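Long-range contacts in CptN Toxin (Eubacterium rectale DSM 17629, PDB 4RMO), which acts as the toxin of a type III toxin-antitoxin system linked to bacteriophage resistance and is bound by its RNA pseudoknot antitoxin, probably being an endoribonuclease of the ToxN family: residues Cys71-His75 against Lys125-Val129; Gly43-Pro49 against Asp91-Asp97. All coordinates share one frame; numbering follows the deposited sequence.

How the contacts relate
Helix 116-134 supplies one segment of contact 1 and packs on the sheet of contact 2; the centres of the two contacts lie about 15 Å apart, and both reach the RNA of chain B. Contact 1 ties the loop Cys-71 to His-75 to that helix; contact 2 pairs two strands of the antiparallel sheet. They meet directly where the selenium of Met-92, from contact 2, lies 3.6 Å from Ala-126 O and 4.0 Å from Val-129 CG1, both of contact 1. Each also reads a base of the antitoxin through an aspartate: Asp-72 takes U6 in contact 1 and Asp-91 takes G3 in contact 2. Along the chain the segments of the two contacts alternate.

Contact 1: residues Cys71-His75 against Lys125-Val129; sequences CDIIH and KARKV. With nucleotides of chain B.
Lys-125 and Lys-128, one turn apart on helix 116-134, reach across to residues Cys-71 to His-75. Here the loop between helix 54-65 and strand 75-78 packs on helix 116-134, beside the antiparallel sheet of this alpha/beta toxin, and the two form part of its RNA-binding surface. Three hydrogen bonds join the segments. The extended chain of Lys-125 runs past Asp-72 and ends at two acceptors, Cys-71 O, 2.7 Å from its NZ, and His-75 ND1, 3.1 Å from the same nitrogen. The ammonium group lies at the edge of the imidazole, tilted from the ring plane. In His-75, chi1 (-175°) carries the ring toward the helix and chi2 (75°) presents ND1 to the lysine, a bond that would restrain ring rotation. The third bond belongs to a salt bridge, in which Lys-128 NZ meets Asp-72 OD2 at 2.9 Å, coming from above the carboxylate plane.

Apolar packing is modest: Ile-73 CG2 meets Val-129 CG2 at 4.1 Å. Val-129 CG2 also abuts the carbonyl oxygen of Asp-72.

Uracil U6 of chain B completes the site. Its O4 accepts from the backbone N of Asp-72 at 2.7 Å, and its O2 draws a weak bond from Lys-128 NZ. Its N3 donates to Asp-72 OD2 at 2.6 Å, so that this single oxygen accepts from both Lys-128 NZ and U6 N3, the latter almost straight at an N-H...O angle of 177°.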
ATOM      1  N   CYS A  71       9.241  17.769   2.490  1.00 39.79           N
ATOM      2  CA  CYS A  71       9.158  18.903   1.550  1.00 35.47           C
ATOM      3  C   CYS A  71       8.110  18.567   0.506  1.00 37.03           C
ATOM      4  O   CYS A  71       8.293  17.616  -0.244  1.00 33.56           O
ATOM      5  CB  CYS A  71      10.492  19.138   0.870  1.00 37.85           C
ATOM      6  SG  CYS A  71      10.505  20.622  -0.168  1.00 33.33           S
ATOM      7  N   ASP A  72       7.016  19.322   0.460  1.00 33.13           N
ATOM      8  CA  ASP A  72       5.997  19.106  -0.577  1.00 31.76           C
ATOM      9  C   ASP A  72       6.198  19.984  -1.812  1.00 30.79           C
ATOM     10  O   ASP A  72       5.656  19.695  -2.833  1.00 26.00           O
ATOM     11  CB  ASP A  72       4.613  19.389  -0.019  1.00 33.26           C
ATOM     12  CG  ASP A  72       4.370  18.682   1.329  1.00 38.06           C
ATOM     13  OD1 ASP A  72       4.127  17.465   1.329  1.00 40.95           O
ATOM     14  OD2 ASP A  72       4.461  19.367   2.388  1.00 34.45           O
ATOM     15  N   ILE A  73       6.909  21.098  -1.667  1.00 27.77           N
ATOM     16  CA  ILE A  73       6.995  22.087  -2.720  1.00 30.91           C
ATOM     17  C   ILE A  73       8.044  21.714  -3.800  1.00 30.73           C
ATOM     18  O   ILE A  73       7.986  22.217  -4.921  1.00 29.35           O
ATOM     19  CB  ILE A  73       7.307  23.504  -2.171  1.00 28.54           C
ATOM     20  CG1 ILE A  73       8.510  23.525  -1.259  1.00 28.91           C
ATOM     21  CG2 ILE A  73       6.108  24.022  -1.420  1.00 29.24           C
ATOM     22  CD1 ILE A  73       9.012  24.921  -0.967  1.00 30.19           C
ATOM     23  N   ILE A  74       8.956  20.820  -3.446  1.00 28.87           N
ATOM     24  CA  ILE A  74       9.944  20.272  -4.344  1.00 28.16           C
ATOM     25  C   ILE A  74      10.125  18.807  -4.067  1.00 31.42           C
ATOM     26  O   ILE A  74      10.225  18.372  -2.900  1.00 32.53           O
ATOM     27  CB  ILE A  74      11.253  20.971  -4.128  1.00 27.54           C
ATOM     28  CG1 ILE A  74      11.169  22.358  -4.740  1.00 30.95           C
ATOM     29  CG2 ILE A  74      12.382  20.231  -4.810  1.00 27.69           C
ATOM     30  CD1 ILE A  74      11.974  23.308  -3.937  1.00 39.21           C
ATOM     31  N   HIS A  75      10.151  18.024  -5.129  1.00 30.44           N
ATOM     32  CA  HIS A  75      10.408  16.588  -5.018  1.00 30.41           C
ATOM     33  C   HIS A  75      11.424  16.209  -6.098  1.00 29.64           C
ATOM     34  O   HIS A  75      11.279  16.567  -7.281  1.00 25.25           O
ATOM     35  CB  HIS A  75       9.107  15.839  -5.207  1.00 31.47           C
ATOM     36  CG  HIS A  75       9.223  14.366  -4.990  1.00 36.02           C
ATOM     37  ND1 HIS A  75       9.329  13.800  -3.737  1.00 42.55           N
ATOM     38  CD2 HIS A  75       9.236  13.340  -5.861  1.00 38.75           C
ATOM     39  CE1 HIS A  75       9.443  12.490  -3.851  1.00 41.90           C
ATOM     40  NE2 HIS A  75       9.393  12.187  -5.134  1.00 42.53           N
ATOM     41  N   LYS A 125       1.678  15.388  -3.042  1.00 28.63           N
ATOM     42  CA  LYS A 125       2.340  16.630  -2.710  1.00 27.98           C
ATOM     43  C   LYS A 125       1.667  17.762  -3.461  1.00 29.27           C
ATOM     44  O   LYS A 125       1.491  18.849  -2.927  1.00 26.20           O
ATOM     45  CB  LYS A 125       3.819  16.529  -3.027  1.00 28.35           C
ATOM     46  CG  LYS A 125       4.559  15.735  -1.995  1.00 27.02           C
ATOM     47  CD  LYS A 125       6.034  15.628  -2.284  1.00 30.82           C
ATOM     48  CE  LYS A 125       6.742  14.744  -1.263  1.00 27.31           C
ATOM     49  NZ  LYS A 125       8.176  15.092  -1.201  1.00 30.77           N
ATOM     50  N   ALA A 126       1.259  17.484  -4.688  1.00 28.13           N
ATOM     51  CA  ALA A 126       0.692  18.488  -5.548  1.00 29.47           C
ATOM     52  C   ALA A 126      -0.684  18.906  -5.092  1.00 30.36           C
ATOM     53  O   ALA A 126      -1.071  20.063  -5.263  1.00 27.55           O
ATOM     54  CB  ALA A 126       0.615  17.965  -6.974  1.00 30.91           C
ATOM     55  N   ARG A 127      -1.454  17.959  -4.589  1.00 29.30           N
ATOM     56  CA  ARG A 127      -2.797  18.271  -4.081  1.00 27.64           C
ATOM     57  C   ARG A 127      -2.697  19.146  -2.862  1.00 28.40           C
ATOM     58  O   ARG A 127      -3.478  20.061  -2.674  1.00 29.98           O
ATOM     59  CB  ARG A 127      -3.532  16.995  -3.747  1.00 29.97           C
ATOM     60  CG  ARG A 127      -4.002  16.272  -4.992  1.00 32.31           C
ATOM     61  CD  ARG A 127      -4.864  15.024  -4.657  1.00 38.24           C
ATOM     62  NE  ARG A 127      -5.162  14.306  -5.897  1.00 39.73           N
ATOM     63  CZ  ARG A 127      -5.982  14.745  -6.847  1.00 41.64           C
ATOM     64  NH1 ARG A 127      -6.657  15.882  -6.717  1.00 41.78           N
ATOM     65  NH2 ARG A 127      -6.131  14.035  -7.954  1.00 44.32           N
ATOM     66  N   LYS A 128      -1.730  18.839  -2.013  1.00 28.61           N
ATOM     67  CA  LYS A 128      -1.477  19.620  -0.855  1.00 31.24           C
ATOM     68  C   LYS A 128      -1.006  21.051  -1.234  1.00 33.65           C
ATOM     69  O   LYS A 128      -1.508  22.046  -0.710  1.00 29.92           O
ATOM     70  CB  LYS A 128      -0.411  18.950  -0.022  1.00 35.09           C
ATOM     71  CG  LYS A 128      -0.103  19.690   1.248  1.00 40.27           C
ATOM     72  CD  LYS A 128       0.784  18.909   2.197  1.00 47.82           C
ATOM     73  CE  LYS A 128       1.193  19.795   3.385  1.00 55.74           C
ATOM     74  NZ  LYS A 128       2.264  19.213   4.262  1.00 57.56           N
ATOM     75  N   VAL A 129      -0.028  21.141  -2.123  1.00 30.10           N
ATOM     76  CA  VAL A 129       0.488  22.422  -2.503  1.00 29.53           C
ATOM     77  C   VAL A 129      -0.608  23.276  -3.158  1.00 27.93           C
ATOM     78  O   VAL A 129      -0.755  24.453  -2.854  1.00 30.57           O
ATOM     79  CB  VAL A 129       1.681  22.285  -3.439  1.00 28.51           C
ATOM     80  CG1 VAL A 129       1.919  23.593  -4.173  1.00 30.37           C
ATOM     81  CG2 VAL A 129       2.902  21.873  -2.651  1.00 31.91           C
TER
ATOM     82  P     U B   6       6.599  28.257   6.080  1.00 45.17           P
ATOM     83  OP1   U B   6       6.038  28.328   7.445  1.00 45.81           O
ATOM     84  OP2   U B   6       7.933  27.647   5.868  1.00 52.20           O
ATOM     85  O5'   U B   6       5.492  27.547   5.180  1.00 36.77           O
ATOM     86  C5'   U B   6       4.129  28.010   5.215  1.00 39.51           C
ATOM     87  C4'   U B   6       3.201  26.861   5.536  1.00 41.71           C
ATOM     88  O4'   U B   6       3.326  25.852   4.482  1.00 35.82           O
ATOM     89  C3'   U B   6       3.464  26.111   6.846  1.00 40.44           C
ATOM     90  O3'   U B   6       2.225  25.582   7.318  1.00 45.71           O
ATOM     91  C2'   U B   6       4.319  24.941   6.376  1.00 39.38           C
ATOM     92  O2'   U B   6       4.352  23.867   7.286  1.00 36.96           O
ATOM     93  C1'   U B   6       3.629  24.601   5.054  1.00 38.56           C
ATOM     94  N1    U B   6       4.475  23.844   4.121  1.00 38.36           N
ATOM     95  C2    U B   6       4.141  22.531   3.860  1.00 38.64           C
ATOM     96  O2    U B   6       3.105  22.024   4.248  1.00 41.71           O
ATOM     97  N3    U B   6       5.009  21.869   3.030  1.00 36.73           N
ATOM     98  C4    U B   6       6.176  22.356   2.484  1.00 42.43           C
ATOM     99  O4    U B   6       6.844  21.638   1.737  1.00 43.98           O
ATOM    100  C5    U B   6       6.470  23.708   2.831  1.00 43.87           C
ATOM    101  C6    U B   6       5.635  24.384   3.630  1.00 42.50           C
ATOM    102  P     U B  26      -8.805  17.249  -3.319  1.00 33.06           P
ATOM    103  OP1   U B  26      -9.658  17.004  -4.508  1.00 30.67           O
ATOM    104  OP2   U B  26      -7.318  17.272  -3.408  1.00 32.20           O
ATOM    105  O5'   U B  26      -9.097  18.654  -2.611  1.00 33.84           O
ATOM    106  C5'   U B  26     -10.462  19.092  -2.343  1.00 29.80           C
ATOM    107  C4'   U B  26     -10.443  20.500  -1.804  1.00 28.26           C
ATOM    108  O4'   U B  26      -9.591  20.540  -0.621  1.00 27.41           O
ATOM    109  C3'   U B  26      -9.885  21.553  -2.756  1.00 30.60           C
ATOM    110  O3'   U B  26     -10.547  22.775  -2.506  1.00 35.89           O
ATOM    111  C2'   U B  26      -8.436  21.687  -2.293  1.00 31.76           C
ATOM    112  O2'   U B  26      -7.798  22.915  -2.562  1.00 33.16           O
ATOM    113  C1'   U B  26      -8.583  21.511  -0.779  1.00 29.52           C
ATOM    114  N1    U B  26      -7.358  21.009  -0.139  1.00 30.83           N
ATOM    115  C2    U B  26      -6.709  21.832   0.751  1.00 31.83           C
ATOM    116  O2    U B  26      -7.108  22.953   1.022  1.00 28.62           O
ATOM    117  N3    U B  26      -5.557  21.311   1.282  1.00 30.17           N
ATOM    118  C4    U B  26      -5.000  20.076   1.020  1.00 30.14           C
ATOM    119  O4    U B  26      -3.958  19.741   1.593  1.00 33.37           O
ATOM    120  C5    U B  26      -5.749  19.271   0.119  1.00 31.58           C
ATOM    121  C6    U B  26      -6.858  19.765  -0.443  1.00 34.33           C
TER

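Contact 2: residues Gly43-Pro49 against Asp91-Asp97. With nucleotides of chain B.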
ATOM      1  N   GLY A  43     -10.820  19.600 -19.288  1.00 48.32           N
ATOM      2  CA  GLY A  43     -10.003  20.320 -20.270  1.00 45.92           C
ATOM      3  C   GLY A  43      -9.049  21.323 -19.646  1.00 38.69           C
ATOM      4  O   GLY A  43      -8.340  22.024 -20.372  1.00 42.71           O
ATOM      5  N   ILE A  44      -8.990  21.372 -18.318  1.00 35.75           N
ATOM      6  CA  ILE A  44      -7.928  22.088 -17.627  1.00 37.12           C
ATOM      7  C   ILE A  44      -7.062  21.069 -16.884  1.00 36.77           C
ATOM      8  O   ILE A  44      -7.579  20.213 -16.175  1.00 39.89           O
ATOM      9  CB  ILE A  44      -8.473  23.138 -16.675  1.00 39.26           C
ATOM     10  CG1 ILE A  44      -9.272  24.172 -17.483  1.00 43.40           C
ATOM     11  CG2 ILE A  44      -7.350  23.818 -15.895  1.00 40.44           C
ATOM     12  CD1 ILE A  44      -9.761  25.369 -16.679  1.00 44.04           C
ATOM     13  N   TYR A  45      -5.742  21.189 -17.053  1.00 35.28           N
ATOM     14  CA  TYR A  45      -4.791  20.191 -16.599  1.00 34.46           C
ATOM     15  C   TYR A  45      -3.719  20.861 -15.792  1.00 33.21           C
ATOM     16  O   TYR A  45      -3.302  21.957 -16.129  1.00 33.13           O
ATOM     17  CB  TYR A  45      -4.169  19.493 -17.806  1.00 35.72           C
ATOM     18  CG  TYR A  45      -5.197  18.977 -18.780  1.00 41.22           C
ATOM     19  CD1 TYR A  45      -5.953  17.844 -18.493  1.00 46.66           C
ATOM     20  CD2 TYR A  45      -5.435  19.632 -19.980  1.00 44.08           C
ATOM     21  CE1 TYR A  45      -6.899  17.368 -19.385  1.00 49.30           C
ATOM     22  CE2 TYR A  45      -6.392  19.190 -20.867  1.00 46.53           C
ATOM     23  CZ  TYR A  45      -7.120  18.053 -20.569  1.00 53.17           C
ATOM     24  OH  TYR A  45      -8.056  17.601 -21.460  1.00 53.39           O
ATOM     25  N   TRP A  46      -3.288  20.219 -14.713  1.00 27.49           N
ATOM     26  CA  TRP A  46      -2.321  20.805 -13.819  1.00 26.85           C
ATOM     27  C   TRP A  46      -0.940  20.244 -14.167  1.00 29.17           C
ATOM     28  O   TRP A  46      -0.738  19.021 -14.247  1.00 25.32           O
ATOM     29  CB  TRP A  46      -2.684  20.566 -12.369  1.00 26.96           C
ATOM     30  CG  TRP A  46      -3.818  21.404 -11.988  1.00 30.17           C
ATOM     31  CD1 TRP A  46      -5.144  21.054 -12.008  1.00 34.19           C
ATOM     32  CD2 TRP A  46      -3.767  22.763 -11.571  1.00 31.54           C
ATOM     33  NE1 TRP A  46      -5.920  22.145 -11.644  1.00 38.47           N
ATOM     34  CE2 TRP A  46      -5.092  23.200 -11.365  1.00 33.73           C
ATOM     35  CE3 TRP A  46      -2.726  23.670 -11.365  1.00 32.80           C
ATOM     36  CZ2 TRP A  46      -5.396  24.490 -10.933  1.00 33.37           C
ATOM     37  CZ3 TRP A  46      -3.025  24.949 -10.925  1.00 33.26           C
ATOM     38  CH2 TRP A  46      -4.351  25.344 -10.695  1.00 32.86           C
HETATM   39  N   MSE A  47      -0.011  21.142 -14.407  1.00 26.24           N
HETATM   40  CA  MSE A  47       1.325  20.778 -14.836  1.00 26.56           C
HETATM   41  C   MSE A  47       2.321  21.196 -13.811  1.00 25.21           C
HETATM   42  O   MSE A  47       2.151  22.168 -13.114  1.00 24.40           O
HETATM   43  CB  MSE A  47       1.731  21.531 -16.090  1.00 28.78           C
HETATM   44  CG  MSE A  47       0.671  21.542 -17.149  1.00 32.47           C
HETATM   45 SE   MSE A  47       0.447  19.719 -17.868  1.00 43.46          SE
HETATM   46  CE  MSE A  47       2.209  19.321 -18.651  1.00 40.10           C
ATOM     47  N   ILE A  48       3.447  20.486 -13.786  1.00 28.09           N
ATOM     48  CA  ILE A  48       4.576  20.814 -12.918  1.00 20.98           C
ATOM     49  C   ILE A  48       5.847  20.935 -13.740  1.00 22.36           C
ATOM     50  O   ILE A  48       6.257  20.009 -14.438  1.00 19.54           O
ATOM     51  CB  ILE A  48       4.767  19.713 -11.866  1.00 22.47           C
ATOM     52  CG1 ILE A  48       3.457  19.522 -11.070  1.00 22.58           C
ATOM     53  CG2 ILE A  48       5.910  20.044 -10.930  1.00 19.51           C
ATOM     54  CD1 ILE A  48       3.499  18.340 -10.138  1.00 23.54           C
ATOM     55  N   PRO A  49       6.513  22.082 -13.643  1.00 20.88           N
ATOM     56  CA  PRO A  49       7.731  22.244 -14.378  1.00 20.79           C
ATOM     57  C   PRO A  49       8.904  21.512 -13.716  1.00 20.42           C
ATOM     58  O   PRO A  49       8.957  21.476 -12.515  1.00 21.50           O
ATOM     59  CB  PRO A  49       7.976  23.770 -14.286  1.00 21.46           C
ATOM     60  CG  PRO A  49       7.359  24.177 -13.007  1.00 21.54           C
ATOM     61  CD  PRO A  49       6.157  23.269 -12.853  1.00 20.47           C
ATOM     62  N   ASP A  91       5.566  25.621  -8.253  1.00 28.33           N
ATOM     63  CA  ASP A  91       5.319  26.467  -9.411  1.00 26.39           C
ATOM     64  C   ASP A  91       4.371  25.817 -10.379  1.00 28.00           C
ATOM     65  O   ASP A  91       4.366  26.112 -11.581  1.00 29.45           O
ATOM     66  CB  ASP A  91       6.630  26.777 -10.104  1.00 25.55           C
ATOM     67  CG  ASP A  91       7.513  27.656  -9.274  1.00 24.96           C
ATOM     68  OD1 ASP A  91       7.003  28.586  -8.636  1.00 23.66           O
ATOM     69  OD2 ASP A  91       8.752  27.466  -9.299  1.00 26.02           O
HETATM   70  N   MSE A  92       3.563  24.920  -9.867  1.00 26.18           N
HETATM   71  CA  MSE A  92       2.602  24.236 -10.727  1.00 26.59           C
HETATM   72  C   MSE A  92       1.558  25.194 -11.231  1.00 24.26           C
HETATM   73  O   MSE A  92       1.285  26.222 -10.587  1.00 25.16           O
HETATM   74  CB  MSE A  92       1.918  23.131  -9.949  1.00 27.88           C
HETATM   75  CG  MSE A  92       1.055  23.712  -8.819  1.00 31.66           C
HETATM   76 SE   MSE A  92       0.402  22.246  -7.671  1.00 47.41          SE
HETATM   77  CE  MSE A  92      -0.810  21.343  -8.908  1.00 37.26           C
ATOM     78  N   PHE A  93       0.913  24.837 -12.335  1.00 24.07           N
ATOM     79  CA  PHE A  93      -0.008  25.759 -12.975  1.00 25.62           C
ATOM     80  C   PHE A  93      -0.924  25.055 -13.925  1.00 24.91           C
ATOM     81  O   PHE A  93      -0.663  23.924 -14.314  1.00 29.92           O
ATOM     82  CB  PHE A  93       0.792  26.816 -13.770  1.00 24.37           C
ATOM     83  CG  PHE A  93       1.618  26.213 -14.887  1.00 22.51           C
ATOM     84  CD1 PHE A  93       1.080  26.004 -16.138  1.00 22.98           C
ATOM     85  CD2 PHE A  93       2.924  25.874 -14.671  1.00 22.36           C
ATOM     86  CE1 PHE A  93       1.834  25.493 -17.157  1.00 22.95           C
ATOM     87  CE2 PHE A  93       3.697  25.327 -15.676  1.00 22.97           C
ATOM     88  CZ  PHE A  93       3.133  25.123 -16.938  1.00 24.73           C
ATOM     89  N   PRO A  94      -2.016  25.704 -14.300  1.00 28.04           N
ATOM     90  CA  PRO A  94      -2.989  25.044 -15.160  1.00 28.53           C
ATOM     91  C   PRO A  94      -2.845  25.357 -16.607  1.00 27.78           C
ATOM     92  O   PRO A  94      -2.308  26.384 -16.968  1.00 27.74           O
ATOM     93  CB  PRO A  94      -4.303  25.611 -14.671  1.00 33.96           C
ATOM     94  CG  PRO A  94      -3.958  26.991 -14.228  1.00 31.48           C
ATOM     95  CD  PRO A  94      -2.530  26.967 -13.766  1.00 30.24           C
ATOM     96  N   ILE A  95      -3.326  24.460 -17.443  1.00 30.99           N
ATOM     97  CA  ILE A  95      -3.185  24.614 -18.863  1.00 33.81           C
ATOM     98  C   ILE A  95      -4.324  23.884 -19.592  1.00 37.83           C
ATOM     99  O   ILE A  95      -5.037  23.088 -18.991  1.00 37.71           O
ATOM    100  CB  ILE A  95      -1.841  24.051 -19.318  1.00 32.31           C
ATOM    101  CG1 ILE A  95      -1.437  24.637 -20.650  1.00 33.06           C
ATOM    102  CG2 ILE A  95      -1.865  22.539 -19.455  1.00 35.40           C
ATOM    103  CD1 ILE A  95       0.063  24.623 -20.850  1.00 33.67           C
ATOM    104  N   SER A  96      -4.526  24.199 -20.864  1.00 35.32           N
ATOM    105  CA  SER A  96      -5.521  23.504 -21.671  1.00 37.98           C
ATOM    106  C   SER A  96      -4.825  22.867 -22.833  1.00 38.15           C
ATOM    107  O   SER A  96      -3.684  23.195 -23.150  1.00 36.96           O
ATOM    108  CB  SER A  96      -6.619  24.477 -22.189  1.00 39.15           C
ATOM    109  OG  SER A  96      -6.092  25.456 -23.057  1.00 38.88           O
ATOM    110  N   ASP A  97      -5.551  21.998 -23.484  1.00 39.29           N
ATOM    111  CA  ASP A  97      -5.006  21.120 -24.486  1.00 42.02           C
ATOM    112  C   ASP A  97      -4.319  21.824 -25.637  1.00 40.46           C
ATOM    113  O   ASP A  97      -3.346  21.310 -26.189  1.00 39.87           O
ATOM    114  CB  ASP A  97      -6.123  20.221 -25.039  1.00 50.24           C
ATOM    115  CG  ASP A  97      -5.713  18.793 -25.086  1.00 61.51           C
ATOM    116  OD1 ASP A  97      -5.749  18.165 -23.997  1.00 63.04           O
ATOM    117  OD2 ASP A  97      -5.382  18.305 -26.207  1.00 68.53           O
TER
ATOM    118  P     G B   3      17.857  32.790  -6.691  1.00 32.89           P
ATOM    119  OP1   G B   3      18.956  33.216  -5.850  1.00 36.37           O
ATOM    120  OP2   G B   3      17.705  31.333  -7.007  1.00 31.52           O
ATOM    121  O5'   G B   3      16.438  33.199  -6.124  1.00 30.43           O
ATOM    122  C5'   G B   3      16.112  34.560  -5.827  1.00 32.62           C
ATOM    123  C4'   G B   3      14.611  34.700  -5.679  1.00 32.07           C
ATOM    124  O4'   G B   3      13.984  34.325  -6.939  1.00 29.92           O
ATOM    125  C3'   G B   3      13.957  33.798  -4.646  1.00 31.62           C
ATOM    126  O3'   G B   3      13.934  34.393  -3.349  1.00 35.57           O
ATOM    127  C2'   G B   3      12.541  33.688  -5.182  1.00 29.39           C
ATOM    128  O2'   G B   3      11.716  34.779  -4.833  1.00 28.30           O
ATOM    129  C1'   G B   3      12.786  33.626  -6.687  1.00 29.40           C
ATOM    130  N9    G B   3      12.936  32.258  -7.179  1.00 27.61           N
ATOM    131  C8    G B   3      14.100  31.542  -7.282  1.00 27.37           C
ATOM    132  N7    G B   3      13.915  30.318  -7.694  1.00 30.42           N
ATOM    133  C5    G B   3      12.547  30.230  -7.901  1.00 24.79           C
ATOM    134  C6    G B   3      11.762  29.150  -8.352  1.00 23.02           C
ATOM    135  O6    G B   3      12.132  28.034  -8.719  1.00 22.62           O
ATOM    136  N1    G B   3      10.411  29.487  -8.412  1.00 22.31           N
ATOM    137  C2    G B   3       9.885  30.695  -8.041  1.00 23.33           C
ATOM    138  N2    G B   3       8.554  30.817  -8.133  1.00 24.72           N
ATOM    139  N3    G B   3      10.611  31.712  -7.610  1.00 25.93           N
ATOM    140  C4    G B   3      11.927  31.415  -7.580  1.00 25.58           C
TER
HETATM  141  O   HOH W   1      -8.330  21.415 -22.979  1.00 43.97           O
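This is an antiparallel strand pairing in the toxin's central sheet, with strand 44-51 set between strands 32-37 and 93-96 and helices covering the side that carries Ile-44, Trp-46 and Pro-94. Four backbone hydrogen bonds hold it, two between Tyr-45 and Ile-95 and two between Met-47 and Phe-93; the Met-47 N to Phe-93 O bond is the straightest, 2.9 Å at 172°. Trp-46 and Pro-94 form the non-hydrogen-bonded pair between them.

On the helix side, the proline ring lies over one face of the indole, Pro-94 CB standing 3.9 Å from the centroid of the six-membered ring of Trp-46 in a CH-pi contact. The CE methyl of selenomethionine Met-92 approaches the same indole at CE3 of Trp-46, 3.9 Å away. Trp-46 NE1 hydrogen-bonds to Asp-38 OD1, and helix 116-134 adds Leu-130 to the packing.

On the other side of the sheet, selenomethionine Met-47 places its CB over a face of the Phe-93 ring, and its CG 3.6 Å from Ile-95 CG2. The Phe-93 ring is brought there by a chi1 of 62°, which sets CG between the backbone N and the carbonyl carbon.

At one end a water bridges Gly-43 O and Asp-97 N. At the other, Asp-91 holds guanine G3 of chain B: OD1 accepts from G3 N2 and OD2 from G3 N1, each bond 2.8 Å long. Such a pair of bonds is a characteristic way for a carboxylate to recognise the Watson-Crick edge of guanine, here just before strand 93-96, which lies in an antiparallel sheet packed by helices.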